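Local atomic coordinates of UL144 (Macacine herpesvirus 1, PDB entry 6NYP), a protein that probably binds the inhibitory receptor BTLA, as a viral counterpart of the host TNF-receptor family member HVEM. Residues G26-T29 / S33-C36; Y44-G47 / C51-C54. All coordinates share one frame; numbering follows the deposited sequence.

Contact 1 (G26-T29 / S33-C36)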
loop_
_atom_site.group_PDB
_atom_site.type_symbol
_atom_site.label_atom_id
_atom_site.label_comp_id
_atom_site.label_asym_id
_atom_site.label_seq_id
_atom_site.Cartn_x
_atom_site.Cartn_y
_atom_site.Cartn_z
ATOM N N GLY F 26 10.964 -2.487 5.100
ATOM C CA GLY F 26 11.597 -1.158 5.050
ATOM C C GLY F 26 10.649 -0.088 5.554
ATOM O O GLY F 26 9.488 -0.047 5.080
ATOM N N GLN F 27 11.116 0.745 6.485
ATOM C CA GLN F 27 10.318 1.846 7.089
ATOM C C GLN F 27 10.164 2.956 6.044
ATOM O O GLN F 27 11.118 3.155 5.259
ATOM C CB GLN F 27 11.004 2.420 8.332
ATOM C CG GLN F 27 11.616 1.394 9.278
ATOM C CD GLN F 27 11.626 1.887 10.705
ATOM O OE1 GLN F 27 11.298 1.152 11.633
ATOM N NE2 GLN F 27 11.975 3.152 10.887
ATOM N N CYS F 28 9.025 3.654 6.038
ATOM C CA CYS F 28 8.804 4.852 5.188
ATOM C C CYS F 28 9.585 6.029 5.783
ATOM O O CYS F 28 10.017 5.928 6.942
ATOM C CB CYS F 28 7.320 5.187 5.063
ATOM S SG CYS F 28 6.691 6.303 6.349
ATOM N N THR F 29 9.776 7.089 5.000
ATOM C CA THR F 29 10.186 8.437 5.475
ATOM C C THR F 29 9.069 9.409 5.100
ATOM O O THR F 29 8.061 8.956 4.535
ATOM C CB THR F 29 11.542 8.859 4.893
ATOM O OG1 THR F 29 11.386 9.238 3.524
ATOM C CG2 THR F 29 12.584 7.768 5.012
ATOM N N SER F 33 8.068 5.630 0.443
ATOM C CA SER F 33 7.109 4.519 0.671
ATOM C C SER F 33 7.601 3.571 1.769
ATOM O O SER F 33 8.808 3.556 2.055
ATOM C CB SER F 33 6.910 3.779 -0.621
ATOM O OG SER F 33 8.104 3.816 -1.392
ATOM N N THR F 34 6.674 2.801 2.338
ATOM C CA THR F 34 6.932 1.605 3.177
ATOM C C THR F 34 7.204 0.421 2.244
ATOM O O THR F 34 6.520 0.344 1.213
ATOM C CB THR F 34 5.701 1.259 4.024
ATOM O OG1 THR F 34 5.187 2.441 4.646
ATOM C CG2 THR F 34 5.979 0.205 5.071
ATOM N N THR F 35 8.167 -0.441 2.570
ATOM C CA THR F 35 8.438 -1.708 1.836
ATOM C C THR F 35 7.866 -2.864 2.664
ATOM O O THR F 35 8.156 -2.925 3.887
ATOM C CB THR F 35 9.932 -1.881 1.530
ATOM O OG1 THR F 35 10.418 -0.684 0.923
ATOM C CG2 THR F 35 10.221 -3.049 0.619
ATOM N N CYS F 36 7.037 -3.703 2.038
ATOM C CA CYS F 36 6.389 -4.890 2.658
ATOM C C CYS F 36 6.843 -6.151 1.924
ATOM O O CYS F 36 7.041 -6.071 0.698
ATOM C CB CYS F 36 4.873 -4.778 2.593
ATOM S SG CYS F 36 4.281 -3.195 3.235
#

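Contact 2 (Y44-G47 / C51-C54)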
loop_
_atom_site.group_PDB
_atom_site.type_symbol
_atom_site.label_atom_id
_atom_site.label_comp_id
_atom_site.label_asym_id
_atom_site.label_seq_id
_atom_site.Cartn_x
_atom_site.Cartn_y
_atom_site.Cartn_z
ATOM N N TYR F 44 2.440 -16.590 9.952
ATOM C CA TYR F 44 1.474 -15.476 10.124
ATOM C C TYR F 44 2.232 -14.221 10.568
ATOM O O TYR F 44 3.241 -14.329 11.289
ATOM C CB TYR F 44 0.369 -15.869 11.108
ATOM C CG TYR F 44 0.796 -15.954 12.554
ATOM C CD1 TYR F 44 1.282 -17.137 13.095
ATOM C CD2 TYR F 44 0.698 -14.851 13.390
ATOM C CE1 TYR F 44 1.674 -17.215 14.423
ATOM C CE2 TYR F 44 1.087 -14.913 14.720
ATOM C CZ TYR F 44 1.590 -16.095 15.235
ATOM O OH TYR F 44 1.962 -16.166 16.548
ATOM N N VAL F 45 1.741 -13.061 10.135
ATOM C CA VAL F 45 2.276 -11.722 10.515
ATOM C C VAL F 45 2.027 -11.543 12.016
ATOM O O VAL F 45 0.858 -11.427 12.415
ATOM C CB VAL F 45 1.639 -10.590 9.687
ATOM C CG1 VAL F 45 2.167 -9.228 10.111
ATOM C CG2 VAL F 45 1.837 -10.795 8.195
ATOM N N SER F 46 3.104 -11.516 12.804
ATOM C CA SER F 46 3.108 -11.576 14.289
ATOM C C SER F 46 3.102 -10.165 14.887
ATOM O O SER F 46 2.127 -9.814 15.569
ATOM C CB SER F 46 4.281 -12.391 14.767
ATOM O OG SER F 46 4.327 -12.442 16.187
ATOM N N GLY F 47 4.155 -9.385 14.635
ATOM C CA GLY F 47 4.180 -7.933 14.889
ATOM C C GLY F 47 4.000 -7.181 13.586
ATOM O O GLY F 47 3.354 -7.725 12.675
ATOM N N CYS F 51 7.334 -12.600 10.732
ATOM C CA CYS F 51 6.527 -13.803 10.378
ATOM C C CYS F 51 6.818 -14.912 11.398
ATOM O O CYS F 51 7.977 -15.379 11.440
ATOM C CB CYS F 51 6.854 -14.346 8.988
ATOM S SG CYS F 51 6.760 -13.122 7.657
ATOM N N THR F 52 5.821 -15.308 12.193
ATOM C CA THR F 52 5.921 -16.409 13.189
ATOM C C THR F 52 5.309 -17.684 12.595
ATOM O O THR F 52 4.232 -17.594 11.963
ATOM C CB THR F 52 5.263 -16.002 14.512
ATOM O OG1 THR F 52 5.941 -14.833 14.975
ATOM C CG2 THR F 52 5.313 -17.085 15.567
ATOM N N GLN F 53 5.979 -18.825 12.794
ATOM C CA GLN F 53 5.543 -20.173 12.332
ATOM C C GLN F 53 4.200 -20.518 12.994
ATOM O O GLN F 53 4.077 -20.311 14.233
ATOM C CB GLN F 53 6.621 -21.209 12.675
ATOM C CG GLN F 53 6.586 -22.480 11.831
ATOM C CD GLN F 53 7.021 -22.289 10.396
ATOM O OE1 GLN F 53 6.457 -22.887 9.484
ATOM N NE2 GLN F 53 8.004 -21.430 10.174
ATOM N N CYS F 54 3.230 -20.990 12.198
ATOM C CA CYS F 54 1.878 -21.397 12.669
ATOM C C CYS F 54 1.999 -22.641 13.562
ATOM O O CYS F 54 2.551 -23.664 13.090
ATOM C CB CYS F 54 0.931 -21.668 11.503
ATOM S SG CYS F 54 0.537 -20.197 10.517
#

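Contact 1 (G26-T29 / S33-C36)
Gly26 and Thr35 face each other as an antiparallel hydrogen-bonded pair, at the end of the short β-hairpin whose strands are 22-26 and 34-38. The disulfides around it are consistent with a TNF-receptor-type cysteine-rich domain. Gly26 N gives its hydrogen to Thr35 O at 3.1 Å, and Gly26 O takes one from Thr35 N at 2.9 Å. The second bond is the straighter, with an N-H...O angle of 165°. Thr34 also approaches this carbonyl: Thr34 CA lies 3.6 Å from Gly26 O, a bent, weak CA-H...O contact. The Thr34 methyl joins in: CG2 lies opposite its own backbone N and stops 3.5 Å from Gly26 O. On the partner strand, Thr35 CB sits 3.8 Å from Gly26 N.

At Gln27 the ladder ends: its CB points away from the other segment, and the chain leaves the regular pairing. The backbone comes back at Cys28, whose CA-H reaches Ser33 O, with Cys28 CA 3.4 Å from that oxygen, a weak link beyond the last bridge. Its sulfur is joined to Cys15 in a disulfide, while Cys36 further along the partner strand is bonded to Cys18, so two cross-links tie this end of the hairpin to the preceding part of the chain. Thr29 lies beyond the touching residues; its OG1 is hydrogen-bonded to Tyr31 N and Thr32 OG1, just ahead in the turn.

The outer edge of strand 34-38 is occupied by the chain of another protein, which pairs with Thr34, Thr35 and Cys36 and extends the sheet; Ser33 OG bonds to its backbone. Thr34 OG1 is hydrogen-bonded to Pro16 O and lies 3.5 Å from Cys28 CB.

Contact 2 (Y44-G47 / C51-C54)
Tyr44 O is approached by two donors from the opposite strand. Thr52 N bonds to Tyr44 O at 2.9 Å, and Cys51 CA, 3.5 Å from Tyr44 O, adds a weaker CA-H...O contact. The return bond, Tyr44 N to Thr52 O, is also 2.9 Å long, and its N-H...O angle of 164° makes it nearly straight. Together they form the hydrogen-bonded pair of the β-hairpin 43-45/51-53; Val45 and Cys51, next along the ladder, form a non-hydrogen-bonded pair with their side chains on the other face. This hairpin lies within the TNF-receptor cysteine-rich region, and the Cys51-Cys39 disulfide is consistent with the single cross-link of an A1 module.

Tyr44 and Thr52 run side by side on one face. With CG set between the backbone N and the carbonyl carbon (chi1 72°), the ring leans across toward the neighbouring strand. Thr52 CB then lies over one ring face, 4.1 Å from the centroid, a CH-pi contact, and the methyl CG2 carries on to the phenol end, 3.6 Å from Tyr44 OH. Cys54 meets the same ring differently: its sulfur is at the edge, near the plane, 4.1 Å from Tyr44 CD1. Beyond the strand end, Ser46 turns toward Thr52, and the two hydroxyl oxygens, Ser46 OG and Thr52 OG1, are 3.1 Å apart.

The sulfur at the ring edge belongs to the Cys54-Cys67 disulfide, and the ring also touches Cys67 and Asn72. The two peptide bonds of the ladder are the clear polar links here, whereas the aromatic contacts are dispersive and weakly electrostatic; the chemistry thus implies a hairpin whose tyrosine packs it against the disulfide-bonded part that follows.

Both contacts are hairpin pairings in an elongated, helix-free chain, and they come in series: contact 1 closes before contact 2 opens, with strand 34-38 followed directly by strand 43-45. Their centres are 19 Å apart and their nearest atoms about 9 Å, so they do not touch. Each belongs to its own two-stranded antiparallel sheet. Contact 1 lies toward one end of the molecule, where another protein chain continues its sheet, while contact 2, near the middle, has no protein chain of the assembly on it. The layout matches TNF-receptor cysteine-rich domains strung end to end, with ligand recognition probably concentrated in the first.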